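Long-range contacts in ABC transporter, substrate binding protein (Polyamine) (Agrobacterium tumefaciens, PDB 4EUO), which binds gamma-aminobutyric acid selectively in the periplasm, probably as the solute-binding component of an ABC transporter: residues I177-G182 with G197-G202; K83-P88 with N266-K271; V56-G61 with D226-P231. All coordinates share one frame; numbering follows the deposited sequence.

Interaction 1: I177-G182 with G197-G202; sequences IWWSGG and GSVWNG. With ABU (gamma-amino-butanoic acid), chain E.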
ATOM      1  N   ILE A 177      18.024  -5.150  -4.066  1.00 11.22           N
ATOM      2  CA  ILE A 177      17.593  -4.557  -5.320  1.00  9.88           C
ATOM      3  C   ILE A 177      16.249  -3.886  -4.926  1.00 11.80           C
ATOM      4  O   ILE A 177      15.340  -4.571  -4.413  1.00 11.19           O
ATOM      5  CB  ILE A 177      17.382  -5.564  -6.460  1.00 11.81           C
ATOM      6  CG1 ILE A 177      18.706  -6.252  -6.825  1.00 12.28           C
ATOM      7  CG2 ILE A 177      16.787  -4.827  -7.702  1.00 12.28           C
ATOM      8  CD1 ILE A 177      18.582  -7.286  -7.893  1.00 12.68           C
ATOM      9  N   TRP A 178      16.125  -2.592  -5.135  1.00 10.54           N
ATOM     10  CA  TRP A 178      14.938  -1.868  -4.709  1.00  9.78           C
ATOM     11  C   TRP A 178      13.817  -1.975  -5.710  1.00 11.00           C
ATOM     12  O   TRP A 178      14.080  -2.024  -6.913  1.00 11.53           O
ATOM     13  CB  TRP A 178      15.295  -0.386  -4.521  1.00 10.46           C
ATOM     14  CG  TRP A 178      16.415  -0.180  -3.554  1.00 10.10           C
ATOM     15  CD1 TRP A 178      17.741   0.036  -3.857  1.00 12.45           C
ATOM     16  CD2 TRP A 178      16.312  -0.141  -2.132  1.00  9.66           C
ATOM     17  NE1 TRP A 178      18.464   0.198  -2.699  1.00 12.22           N
ATOM     18  CE2 TRP A 178      17.611   0.081  -1.620  1.00 11.59           C
ATOM     19  CE3 TRP A 178      15.239  -0.306  -1.222  1.00 10.37           C
ATOM     20  CZ2 TRP A 178      17.865   0.164  -0.246  1.00 11.84           C
ATOM     21  CZ3 TRP A 178      15.496  -0.213   0.132  1.00 11.30           C
ATOM     22  CH2 TRP A 178      16.796   0.012   0.609  1.00 12.26           C
ATOM     23  N   TRP A 179      12.561  -2.036  -5.216  1.00  9.58           N
ATOM     24  CA  TRP A 179      11.406  -1.969  -6.122  1.00  9.06           C
ATOM     25  C   TRP A 179      10.764  -0.603  -5.974  1.00  9.26           C
ATOM     26  O   TRP A 179      10.466  -0.133  -4.869  1.00  9.41           O
ATOM     27  CB  TRP A 179      10.384  -3.130  -5.970  1.00  8.59           C
ATOM     28  CG  TRP A 179       9.817  -3.408  -4.605  1.00  8.43           C
ATOM     29  CD1 TRP A 179      10.300  -4.295  -3.691  1.00 10.21           C
ATOM     30  CD2 TRP A 179       8.598  -2.890  -4.058  1.00  7.97           C
ATOM     31  NE1 TRP A 179       9.465  -4.362  -2.598  1.00  9.59           N
ATOM     32  CE2 TRP A 179       8.420  -3.496  -2.791  1.00  9.59           C
ATOM     33  CE3 TRP A 179       7.625  -1.996  -4.522  1.00  8.66           C
ATOM     34  CZ2 TRP A 179       7.297  -3.260  -1.999  1.00  9.00           C
ATOM     35  CZ3 TRP A 179       6.505  -1.773  -3.738  1.00  8.88           C
ATOM     36  CH2 TRP A 179       6.367  -2.371  -2.477  1.00  9.17           C
ATOM     37  N   SER A 180      10.567   0.052  -7.140  1.00  9.30           N
ATOM     38  CA  SER A 180       9.968   1.391  -7.178  1.00 10.05           C
ATOM     39  C   SER A 180       8.464   1.361  -7.193  1.00 10.17           C
ATOM     40  O   SER A 180       7.836   2.382  -6.908  1.00 12.31           O
ATOM     41  CB  SER A 180      10.427   2.126  -8.428  1.00 12.63           C
ATOM     42  OG  SER A 180      11.818   2.363  -8.337  1.00 17.92           O
ATOM     43  N   GLY A 181       7.897   0.259  -7.613  1.00  8.88           N
ATOM     44  CA  GLY A 181       6.454   0.138  -7.717  1.00 10.25           C
ATOM     45  C   GLY A 181       6.062  -1.307  -7.778  1.00  9.46           C
ATOM     46  O   GLY A 181       6.909  -2.205  -7.796  1.00  9.87           O
ATOM     47  N   GLY A 182       4.761  -1.534  -7.839  1.00  9.88           N
ATOM     48  CA  GLY A 182       4.227  -2.882  -7.741  1.00 10.43           C
ATOM     49  C   GLY A 182       4.667  -3.828  -8.831  1.00 10.69           C
ATOM     50  O   GLY A 182       5.105  -4.939  -8.554  1.00  9.87           O
ATOM     51  N   GLY A 197      11.652 -11.099  -0.983  1.00  9.82           N
ATOM     52  CA  GLY A 197      11.693  -9.753  -0.465  1.00  9.41           C
ATOM     53  C   GLY A 197      10.412  -9.391   0.222  1.00  9.46           C
ATOM     54  O   GLY A 197       9.493 -10.213   0.326  1.00  9.80           O
ATOM     55  N   SER A 198      10.381  -8.147   0.679  1.00  8.81           N
ATOM     56  CA  SER A 198       9.207  -7.585   1.362  1.00  8.22           C
ATOM     57  C   SER A 198       8.349  -6.870   0.329  1.00  9.40           C
ATOM     58  O   SER A 198       8.796  -5.877  -0.250  1.00  8.75           O
ATOM     59  CB  SER A 198       9.639  -6.617   2.435  1.00  9.49           C
ATOM     60  OG  SER A 198       8.450  -6.063   2.986  1.00 10.11           O
ATOM     61  N   VAL A 199       7.161  -7.384   0.067  1.00  7.98           N
ATOM     62  CA  VAL A 199       6.326  -6.913  -1.024  1.00  8.27           C
ATOM     63  C   VAL A 199       4.891  -6.722  -0.581  1.00  9.46           C
ATOM     64  O   VAL A 199       4.453  -7.277   0.437  1.00  9.16           O
ATOM     65  CB  VAL A 199       6.363  -7.938  -2.212  1.00 10.09           C
ATOM     66  CG1 VAL A 199       7.787  -8.052  -2.775  1.00 10.67           C
ATOM     67  CG2 VAL A 199       5.891  -9.314  -1.751  1.00 10.84           C
ATOM     68  N   TRP A 200       4.119  -5.964  -1.370  1.00  8.56           N
ATOM     69  CA  TRP A 200       2.700  -5.772  -1.113  1.00  8.52           C
ATOM     70  C   TRP A 200       2.010  -7.107  -1.335  1.00  9.47           C
ATOM     71  O   TRP A 200       2.204  -7.733  -2.391  1.00  9.11           O
ATOM     72  CB  TRP A 200       2.136  -4.708  -2.054  1.00  8.00           C
ATOM     73  CG  TRP A 200       2.638  -3.319  -1.844  1.00  7.58           C
ATOM     74  CD1 TRP A 200       2.894  -2.710  -0.654  1.00  9.26           C
ATOM     75  CD2 TRP A 200       2.824  -2.323  -2.856  1.00  7.21           C
ATOM     76  NE1 TRP A 200       3.256  -1.385  -0.860  1.00  8.74           N
ATOM     77  CE2 TRP A 200       3.203  -1.121  -2.206  1.00  8.24           C
ATOM     78  CE3 TRP A 200       2.703  -2.325  -4.254  1.00  8.16           C
ATOM     79  CZ2 TRP A 200       3.482   0.059  -2.910  1.00  8.03           C
ATOM     80  CZ3 TRP A 200       2.921  -1.142  -4.948  1.00  8.91           C
ATOM     81  CH2 TRP A 200       3.334   0.026  -4.280  1.00  8.63           C
ATOM     82  N   ASN A 201       1.162  -7.549  -0.379  1.00  8.71           N
ATOM     83  CA  ASN A 201       0.626  -8.902  -0.476  1.00  8.97           C
ATOM     84  C   ASN A 201      -0.171  -9.171  -1.740  1.00  9.20           C
ATOM     85  O   ASN A 201      -0.067 -10.260  -2.327  1.00  9.05           O
ATOM     86  CB  ASN A 201      -0.159  -9.268   0.781  1.00  8.60           C
ATOM     87  CG  ASN A 201      -1.498  -8.570   0.883  1.00  8.55           C
ATOM     88  OD1 ASN A 201      -1.587  -7.393   1.282  1.00  9.43           O
ATOM     89  ND2 ASN A 201      -2.560  -9.268   0.473  1.00  9.35           N
ATOM     90  N   GLY A 202      -0.959  -8.205  -2.160  1.00  8.49           N
ATOM     91  CA  GLY A 202      -1.815  -8.374  -3.316  1.00  9.51           C
ATOM     92  C   GLY A 202      -1.024  -8.542  -4.597  1.00 10.00           C
ATOM     93  O   GLY A 202      -1.514  -9.164  -5.550  1.00 10.14           O
TER
HETATM   94  N   ABU E 404       0.430   1.417  -1.304  1.00 15.93           N
HETATM   95  CD  ABU E 404       0.035   0.030  -1.578  1.00 11.32           C
HETATM   96  CB  ABU E 404      -0.101  -0.228  -3.059  1.00 11.35           C
HETATM   97  CG  ABU E 404      -0.531  -1.638  -3.278  1.00 11.20           C
HETATM   98  C   ABU E 404      -0.581  -2.092  -4.722  1.00  9.76           C
HETATM   99  O   ABU E 404      -0.598  -3.402  -4.954  1.00  9.30           O
HETATM  100  OXT ABU E 404      -0.483  -1.265  -5.735  1.00  9.40           O
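W179 and W200 meet as a T-shaped aromatic pair: the six-membered ring of W179 turns its edge to the face of W200, with ring centroids 4.7 Å apart and planes at 77°. The tip atom CH2 of W179 does the touching and stands over the centre of the W200 indole, 3.4 Å from W200 CE2. CG of W179 lies between its own backbone N and carbonyl carbon (chi1 54°); the indole spans the 9.3 Å between the axes of strands 177-179 and 197-200, which strand 132-135 separates.

One hydrogen bond fixes the rotation of that indole. W179 NE1 donates to the backbone O of S198 over 2.9 Å, with an N-H...O angle of 148°, and the oxygen lies close to the ring plane. Y135 stacks on W179 as well.

Van der Waals contacts fill in the rest. W179 CZ2 packs against V199 CA, while G182 N, at the start of helix 182-190, comes 3.4 Å from W200 CZ3.

The ligand, gamma-amino-butanoic acid, occupies the opposite face of W200: its CB sits over the centre of the indole, and its carboxylate carbon C is 3.3 Å from W200 CE3. W200 is thus sandwiched between W179 and the ligand. The chemistry implies a first-shell tryptophan offering a flat apolar wall to the ligand's methylene chain, held in position by a second-shell tryptophan itself tied to the backbone.

Interaction 2: K83-P88 with N266-K271; sequences KTKLDP and NIESAK. With GOL (glycerol), chain C.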
ATOM      1  N   LYS A  83     -19.402   8.196   6.471  1.00 16.97           N
ATOM      2  CA  LYS A  83     -18.344   7.559   7.244  0.50 16.34           C
ATOM      3  C   LYS A  83     -18.847   6.458   8.179  1.00 19.32           C
ATOM      4  O   LYS A  83     -18.033   5.768   8.791  1.00 17.41           O
ATOM      5  CB  LYS A  83     -17.480   8.599   7.991  0.50 20.25           C
ATOM      6  CG  LYS A  83     -18.222   9.400   9.068  0.50 35.01           C
ATOM      7  CD  LYS A  83     -17.295  10.290   9.903  0.50 41.42           C
ATOM      8  CE  LYS A  83     -16.886  11.579   9.227  0.50 44.83           C
ATOM      9  NZ  LYS A  83     -16.208  12.509  10.170  0.50 50.08           N
ATOM     10  N   THR A  84     -20.174   6.297   8.297  1.00 16.78           N
ATOM     11  CA  THR A  84     -20.722   5.293   9.230  1.00 17.20           C
ATOM     12  C   THR A  84     -20.323   3.860   9.020  1.00 19.93           C
ATOM     13  O   THR A  84     -20.333   3.115   9.983  1.00 18.92           O
ATOM     14  CB  THR A  84     -22.219   5.461   9.504  1.00 22.83           C
ATOM     15  OG1 THR A  84     -22.963   5.081   8.367  1.00 22.23           O
ATOM     16  CG2 THR A  84     -22.588   6.870   9.973  1.00 25.13           C
ATOM     17  N   LYS A  85     -19.953   3.460   7.796  1.00 16.15           N
ATOM     18  CA  LYS A  85     -19.546   2.085   7.567  1.00 16.96           C
ATOM     19  C   LYS A  85     -18.076   1.977   7.221  1.00 19.77           C
ATOM     20  O   LYS A  85     -17.611   0.869   6.942  1.00 19.04           O
ATOM     21  CB  LYS A  85     -20.409   1.453   6.495  1.00 20.86           C
ATOM     22  CG  LYS A  85     -21.843   1.254   6.991  1.00 26.26           C
ATOM     23  CD  LYS A  85     -22.758   0.755   5.914  1.00 36.13           C
ATOM     24  CE  LYS A  85     -24.198   0.891   6.345  1.00 44.45           C
ATOM     25  NZ  LYS A  85     -25.131   0.458   5.274  1.00 59.24           N
ATOM     26  N   LEU A  86     -17.330   3.092   7.303  1.00 14.70           N
ATOM     27  CA  LEU A  86     -15.919   3.085   6.895  1.00 13.72           C
ATOM     28  C   LEU A  86     -14.986   2.778   8.029  1.00 16.44           C
ATOM     29  O   LEU A  86     -15.206   3.223   9.158  1.00 16.44           O
ATOM     30  CB  LEU A  86     -15.552   4.431   6.232  1.00 12.95           C
ATOM     31  CG  LEU A  86     -16.481   4.827   5.084  1.00 15.62           C
ATOM     32  CD1 LEU A  86     -15.993   6.078   4.383  1.00 14.37           C
ATOM     33  CD2 LEU A  86     -16.668   3.664   4.083  1.00 16.63           C
ATOM     34  N   ASP A  87     -13.880   2.069   7.734  1.00 13.59           N
ATOM     35  CA  ASP A  87     -12.912   1.709   8.742  1.00 13.30           C
ATOM     36  C   ASP A  87     -12.479   2.972   9.459  1.00 17.01           C
ATOM     37  O   ASP A  87     -11.918   3.880   8.844  1.00 14.71           O
ATOM     38  CB  ASP A  87     -11.717   0.983   8.099  1.00 13.95           C
ATOM     39  CG  ASP A  87     -10.789   0.352   9.098  1.00 17.16           C
ATOM     40  OD1 ASP A  87     -10.448   1.018  10.088  1.00 14.93           O
ATOM     41  OD2 ASP A  87     -10.252  -0.745   8.790  1.00 19.05           O
ATOM     42  N   PRO A  88     -12.787   3.111  10.768  1.00 15.63           N
ATOM     43  CA  PRO A  88     -12.513   4.385  11.440  1.00 14.85           C
ATOM     44  C   PRO A  88     -11.060   4.739  11.633  1.00 17.88           C
ATOM     45  O   PRO A  88     -10.752   5.882  11.934  1.00 17.84           O
ATOM     46  CB  PRO A  88     -13.283   4.251  12.768  1.00 16.09           C
ATOM     47  CG  PRO A  88     -13.298   2.799  13.013  1.00 19.73           C
ATOM     48  CD  PRO A  88     -13.448   2.146  11.673  1.00 16.69           C
ATOM     49  N   ASN A 266     -14.606  -1.198   4.409  1.00 13.37           N
ATOM     50  CA  ASN A 266     -16.026  -0.980   4.692  1.00 13.98           C
ATOM     51  C   ASN A 266     -16.364  -2.173   5.577  1.00 13.74           C
ATOM     52  O   ASN A 266     -16.081  -3.324   5.211  1.00 12.83           O
ATOM     53  CB  ASN A 266     -16.875  -0.947   3.442  1.00 13.98           C
ATOM     54  CG  ASN A 266     -18.327  -0.646   3.785  1.00 15.70           C
ATOM     55  OD1 ASN A 266     -18.959  -1.400   4.543  1.00 15.38           O
ATOM     56  ND2 ASN A 266     -18.868   0.447   3.270  1.00 14.85           N
ATOM     57  N   ILE A 267     -16.948  -1.900   6.745  1.00 13.92           N
ATOM     58  CA  ILE A 267     -17.264  -2.930   7.740  1.00 13.93           C
ATOM     59  C   ILE A 267     -18.379  -3.876   7.354  1.00 15.70           C
ATOM     60  O   ILE A 267     -18.512  -4.930   7.994  1.00 16.89           O
ATOM     61  CB  ILE A 267     -17.471  -2.276   9.110  1.00 16.85           C
ATOM     62  CG1 ILE A 267     -18.850  -1.544   9.173  1.00 17.14           C
ATOM     63  CG2 ILE A 267     -16.282  -1.343   9.408  1.00 22.55           C
ATOM     64  CD1 ILE A 267     -18.978  -0.552  10.271  1.00 26.37           C
ATOM     65  N   GLU A 268     -19.104  -3.577   6.286  1.00 14.21           N
ATOM     66  CA  GLU A 268     -20.166  -4.468   5.824  1.00 14.37           C
ATOM     67  C   GLU A 268     -19.783  -5.238   4.572  1.00 15.66           C
ATOM     68  O   GLU A 268     -20.637  -5.881   3.958  1.00 15.96           O
ATOM     69  CB  GLU A 268     -21.479  -3.696   5.656  1.00 15.80           C
ATOM     70  CG  GLU A 268     -21.891  -3.053   6.970  1.00 16.75           C
ATOM     71  CD  GLU A 268     -23.311  -2.560   7.118  1.00 31.23           C
ATOM     72  OE1 GLU A 268     -24.018  -2.425   6.094  1.00 27.04           O
ATOM     73  OE2 GLU A 268     -23.698  -2.260   8.271  1.00 24.76           O
ATOM     74  N   SER A 269     -18.478  -5.208   4.181  1.00 13.65           N
ATOM     75  CA  SER A 269     -18.007  -5.904   2.985  1.00 13.85           C
ATOM     76  C   SER A 269     -17.722  -7.395   3.176  1.00 17.44           C
ATOM     77  O   SER A 269     -18.008  -8.166   2.271  1.00 16.24           O
ATOM     78  CB  SER A 269     -16.741  -5.250   2.448  1.00 14.73           C
ATOM     79  OG  SER A 269     -17.046  -3.946   2.004  1.00 14.30           O
ATOM     80  N   ALA A 270     -17.086  -7.793   4.307  1.00 18.72           N
ATOM     81  CA  ALA A 270     -16.662  -9.185   4.537  1.00 20.82           C
ATOM     82  C   ALA A 270     -17.772 -10.205   4.310  1.00 23.00           C
ATOM     83  O   ALA A 270     -17.564 -11.218   3.633  1.00 22.75           O
ATOM     84  CB  ALA A 270     -16.076  -9.353   5.933  1.00 22.49           C
ATOM     85  N   LYS A 271     -18.955  -9.882   4.793  1.00 18.87           N
ATOM     86  CA  LYS A 271     -20.127 -10.743   4.672  1.00 19.74           C
ATOM     87  C   LYS A 271     -20.582 -11.009   3.223  1.00 23.71           C
ATOM     88  O   LYS A 271     -21.309 -11.971   2.978  1.00 23.03           O
ATOM     89  CB  LYS A 271     -21.264 -10.193   5.525  1.00 23.43           C
ATOM     90  CG  LYS A 271     -21.873  -8.913   5.020  1.00 24.73           C
ATOM     91  CD  LYS A 271     -22.978  -8.512   5.953  1.00 34.25           C
ATOM     92  CE  LYS A 271     -23.639  -7.229   5.587  1.00 30.96           C
ATOM     93  NZ  LYS A 271     -24.380  -6.685   6.754  1.00 35.07           N
TER
HETATM   94  C1  GOL C 402     -23.854  -0.035   0.632  1.00 36.22           C
HETATM   95  O1  GOL C 402     -23.967   0.554  -0.654  1.00 38.65           O
HETATM   96  C2  GOL C 402     -23.354   0.967   1.642  1.00 31.89           C
HETATM   97  O2  GOL C 402     -24.261   1.000   2.745  1.00 39.08           O
HETATM   98  C3  GOL C 402     -21.994   0.533   2.128  1.00 27.28           C
HETATM   99  O3  GOL C 402     -21.442   1.476   3.025  1.00 37.34           O
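The carbonyl oxygen of K85 is approached by two groups of the N266-I267 backbone. I267 N donates to K85 O over 2.9 Å in a nearly straight bond, 168° at the hydrogen, and N266 CA adds a CA-H...O contact to the same K85 O at 3.3 Å. The I267 side chain lies against this site too: its CG1 is between the backbone N and carbonyl carbon (chi1 75°), 3.5 Å from K85 O, and its CD1 rests near K85 CA.

K85 extends its side chain past N266 toward E268. Its CB lies close to the N266 amide, and the methylenes CD and CE run by the E268 carboxylate. At the end, K85 NZ forms a salt bridge with E268 OE1, weak as a hydrogen bond at 3.2 Å. A glycerol, probably from the crystallisation liquor, spans the two segments: K85 NZ donates to its O2 at 2.7 Å, and N266 ND2 donates to its O3 at 2.8 Å. N266 ND2 also reaches T248 O.

The other branch of that amide works within its own segment. N266 OD1 accepts from E268 N at 2.8 Å, in the carbonyl plane, and so holds the turn that presents I267 N and E268 to K85. L86 CD2 packs against N266 ND2, and L86 also touches I81 and T248. D87 is backbone hydrogen-bonded to V265, and its carboxylate forms a salt bridge with R89.

L86 and N266 form a single beta bridge joining two irregular loops, one leading to strand 96-107 and the other following helix 250-260. On the N266 side the chain makes an Asx turn inside a type I beta turn.

Interaction 3: V56-G61 with D226-P231; sequences VVDVEG and DSLVVP. With ABU (gamma-amino-butanoic acid), chain E.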
ATOM      1  N   VAL A  56      -9.296  11.797  -8.157  1.00 10.62           N
ATOM      2  CA  VAL A  56      -9.245  10.934  -6.981  1.00 10.42           C
ATOM      3  C   VAL A  56      -7.925  10.199  -7.101  1.00 11.78           C
ATOM      4  O   VAL A  56      -7.588   9.665  -8.161  1.00 11.60           O
ATOM      5  CB  VAL A  56     -10.432   9.958  -6.899  1.00 11.98           C
ATOM      6  CG1 VAL A  56     -10.233   8.966  -5.738  1.00 12.61           C
ATOM      7  CG2 VAL A  56     -11.755  10.724  -6.716  1.00 12.50           C
ATOM      8  N   VAL A  57      -7.164  10.196  -6.001  1.00  9.74           N
ATOM      9  CA  VAL A  57      -5.881   9.503  -5.987  1.00  8.34           C
ATOM     10  C   VAL A  57      -5.861   8.484  -4.843  1.00  9.31           C
ATOM     11  O   VAL A  57      -6.225   8.790  -3.712  1.00  9.39           O
ATOM     12  CB  VAL A  57      -4.713  10.498  -5.824  1.00 10.11           C
ATOM     13  CG1 VAL A  57      -3.351   9.810  -5.997  1.00 10.36           C
ATOM     14  CG2 VAL A  57      -4.798  11.671  -6.822  1.00 10.87           C
ATOM     15  N   ASP A  58      -5.372   7.295  -5.164  1.00  7.74           N
ATOM     16  CA  ASP A  58      -5.115   6.295  -4.145  1.00  7.77           C
ATOM     17  C   ASP A  58      -3.664   6.536  -3.669  1.00  8.67           C
ATOM     18  O   ASP A  58      -2.707   6.469  -4.452  1.00  9.20           O
ATOM     19  CB  ASP A  58      -5.286   4.912  -4.768  1.00  8.84           C
ATOM     20  CG  ASP A  58      -5.046   3.779  -3.806  1.00  8.88           C
ATOM     21  OD1 ASP A  58      -3.972   3.764  -3.174  1.00 10.05           O
ATOM     22  OD2 ASP A  58      -5.933   2.931  -3.673  1.00 10.04           O
ATOM     23  N   VAL A  59      -3.540   6.848  -2.371  1.00  8.43           N
ATOM     24  CA  VAL A  59      -2.241   7.184  -1.780  1.00  8.02           C
ATOM     25  C   VAL A  59      -1.979   6.318  -0.561  1.00  8.50           C
ATOM     26  O   VAL A  59      -2.882   5.686  -0.029  1.00  8.33           O
ATOM     27  CB  VAL A  59      -2.190   8.690  -1.368  1.00  9.36           C
ATOM     28  CG1 VAL A  59      -2.361   9.604  -2.571  1.00  9.48           C
ATOM     29  CG2 VAL A  59      -3.223   9.004  -0.286  1.00  9.65           C
ATOM     30  N   GLU A  60      -0.737   6.371  -0.045  1.00  7.65           N
ATOM     31  CA  GLU A  60      -0.444   5.706   1.217  1.00  8.09           C
ATOM     32  C   GLU A  60      -1.061   6.483   2.368  1.00  8.95           C
ATOM     33  O   GLU A  60      -1.066   7.733   2.343  1.00  8.66           O
ATOM     34  CB  GLU A  60       1.075   5.566   1.376  1.00  9.09           C
ATOM     35  CG  GLU A  60       1.604   4.486   0.424  1.00  9.00           C
ATOM     36  CD  GLU A  60       3.038   4.673  -0.039  1.00 10.09           C
ATOM     37  OE1 GLU A  60       3.491   5.820  -0.223  1.00  8.85           O
ATOM     38  OE2 GLU A  60       3.688   3.643  -0.311  1.00 11.45           O
ATOM     39  N   GLY A  61      -1.534   5.771   3.400  1.00  8.28           N
ATOM     40  CA  GLY A  61      -2.233   6.450   4.491  1.00  8.46           C
ATOM     41  C   GLY A  61      -1.407   7.447   5.276  1.00  9.82           C
ATOM     42  O   GLY A  61      -1.962   8.433   5.795  1.00  9.37           O
ATOM     43  N   ASP A 226      -4.018   2.038   2.363  1.00  7.94           N
ATOM     44  CA  ASP A 226      -4.045   3.158   1.431  1.00  7.65           C
ATOM     45  C   ASP A 226      -5.313   3.955   1.694  1.00  8.36           C
ATOM     46  O   ASP A 226      -6.274   3.460   2.316  1.00  9.05           O
ATOM     47  CB  ASP A 226      -4.010   2.706  -0.019  1.00  8.73           C
ATOM     48  CG  ASP A 226      -2.606   2.433  -0.553  1.00  8.23           C
ATOM     49  OD1 ASP A 226      -1.658   2.332   0.255  1.00  8.98           O
ATOM     50  OD2 ASP A 226      -2.448   2.360  -1.804  1.00  9.31           O
ATOM     51  N   SER A 227      -5.350   5.166   1.133  1.00  8.27           N
ATOM     52  CA  SER A 227      -6.451   6.090   1.288  1.00  8.21           C
ATOM     53  C   SER A 227      -6.844   6.645  -0.055  1.00  9.88           C
ATOM     54  O   SER A 227      -6.038   6.663  -0.988  1.00  9.31           O
ATOM     55  CB  SER A 227      -6.005   7.265   2.143  1.00 10.95           C
ATOM     56  OG  SER A 227      -5.505   6.807   3.389  1.00 10.70           O
ATOM     57  N   LEU A 228      -8.075   7.170  -0.121  1.00  9.39           N
ATOM     58  CA  LEU A 228      -8.524   7.944  -1.296  1.00  9.81           C
ATOM     59  C   LEU A 228      -8.576   9.397  -0.885  1.00 10.98           C
ATOM     60  O   LEU A 228      -9.084   9.741   0.189  1.00 10.33           O
ATOM     61  CB  LEU A 228      -9.896   7.504  -1.789  1.00  9.76           C
ATOM     62  CG  LEU A 228      -9.975   6.060  -2.228  1.00 11.03           C
ATOM     63  CD1 LEU A 228     -11.374   5.727  -2.708  1.00 12.18           C
ATOM     64  CD2 LEU A 228      -8.939   5.717  -3.341  1.00 10.49           C
ATOM     65  N   VAL A 229      -7.964  10.254  -1.738  1.00  9.57           N
ATOM     66  CA  VAL A 229      -7.902  11.695  -1.538  1.00  9.25           C
ATOM     67  C   VAL A 229      -8.244  12.414  -2.821  1.00  9.77           C
ATOM     68  O   VAL A 229      -8.249  11.817  -3.904  1.00 10.13           O
ATOM     69  CB  VAL A 229      -6.519  12.131  -1.016  1.00 10.57           C
ATOM     70  CG1 VAL A 229      -6.207  11.452   0.309  1.00 10.50           C
ATOM     71  CG2 VAL A 229      -5.404  11.848  -2.028  1.00 11.34           C
ATOM     72  N   VAL A 230      -8.532  13.716  -2.665  1.00 10.39           N
ATOM     73  CA  VAL A 230      -8.902  14.573  -3.788  1.00  9.80           C
ATOM     74  C   VAL A 230      -7.947  15.742  -3.827  1.00 10.92           C
ATOM     75  O   VAL A 230      -7.955  16.564  -2.923  1.00 11.56           O
ATOM     76  CB  VAL A 230     -10.353  15.058  -3.597  1.00 11.50           C
ATOM     77  CG1 VAL A 230     -10.739  16.013  -4.736  1.00 12.19           C
ATOM     78  CG2 VAL A 230     -11.321  13.892  -3.537  1.00 12.58           C
ATOM     79  N   PRO A 231      -7.084  15.827  -4.850  1.00 10.75           N
ATOM     80  CA  PRO A 231      -6.132  16.951  -4.878  1.00  9.95           C
ATOM     81  C   PRO A 231      -6.807  18.324  -4.901  1.00 12.11           C
ATOM     82  O   PRO A 231      -7.807  18.501  -5.609  1.00 12.72           O
ATOM     83  CB  PRO A 231      -5.311  16.701  -6.139  1.00 10.83           C
ATOM     84  CG  PRO A 231      -5.401  15.213  -6.336  1.00 12.89           C
ATOM     85  CD  PRO A 231      -6.833  14.878  -5.936  1.00 10.70           C
TER
HETATM   86  N   ABU E 404       0.430   1.417  -1.304  1.00 15.93           N
HETATM   87  CD  ABU E 404       0.035   0.030  -1.578  1.00 11.32           C
HETATM   88  CB  ABU E 404      -0.101  -0.228  -3.059  1.00 11.35           C
HETATM   89  CG  ABU E 404      -0.531  -1.638  -3.278  1.00 11.20           C
HETATM   90  C   ABU E 404      -0.581  -2.092  -4.722  1.00  9.76           C
HETATM   91  O   ABU E 404      -0.598  -3.402  -4.954  1.00  9.30           O
HETATM   92  OXT ABU E 404      -0.483  -1.265  -5.735  1.00  9.40           O
HETATM   93  O   HOH W   1       0.029   2.898   3.183  1.00  9.84           O
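D58 and D226 are brought together by their first torsions: CG of D58 lies anti to its backbone N (chi1 -180°), while CG of D226 lies beside its own N (chi1 -84°). The side chains cross at about a right angle, and D58 OD1 comes within 2.5 Å of D226 OD2, so close that one acid probably holds a proton. The ligand amine completes the group, donating to D226 OD1 at 2.8 Å and more weakly to OD2. E60 runs beside D226, its CG 3.7 Å from the ligand N, while its carboxylate bonds to Y40 and Y135. D58, behind D226, is in turn hydrogen-bonded by W8, a pocket residue, and by Q16 and S98.

Four backbone bonds join the strands: V57 and V229 exchange one pair, V59 and S227 the other. On the V57, V59 and V229 face, V59 CG1 meets V229 CG2 at 3.8 Å and V57 CG2 meets P231 CG at 3.6 Å. On the other face, L228 CD2 packs against D58 CA and CB.

Strand 56-60 thus lies between strand 3-6, parallel to it, and the antiparallel strand 215-229, with helix 237-247 against V56, L228 and V230.

In the fold
Interactions 1 and 3 are buried and both touch the ligand; their centres lie about 19 Å apart on opposite sides of the chain's centre. Interaction 1 supplies an aromatic wall for the apolar chain, interaction 3 the acid that takes the amine, so a flat wall beside the chain and an acid at its amine end differ in chemistry. Both belong to the same mixed sheet, and helix 201-209, which starts in interaction 1, is followed by the strand used in interaction 3. Interaction 2 is partly buried, joins loops instead of sheet strands, and relies on a backbone bond and a weak salt bridge. Along the chain, interaction 1 is nested within the loops closed by both other contacts, whose segments alternate.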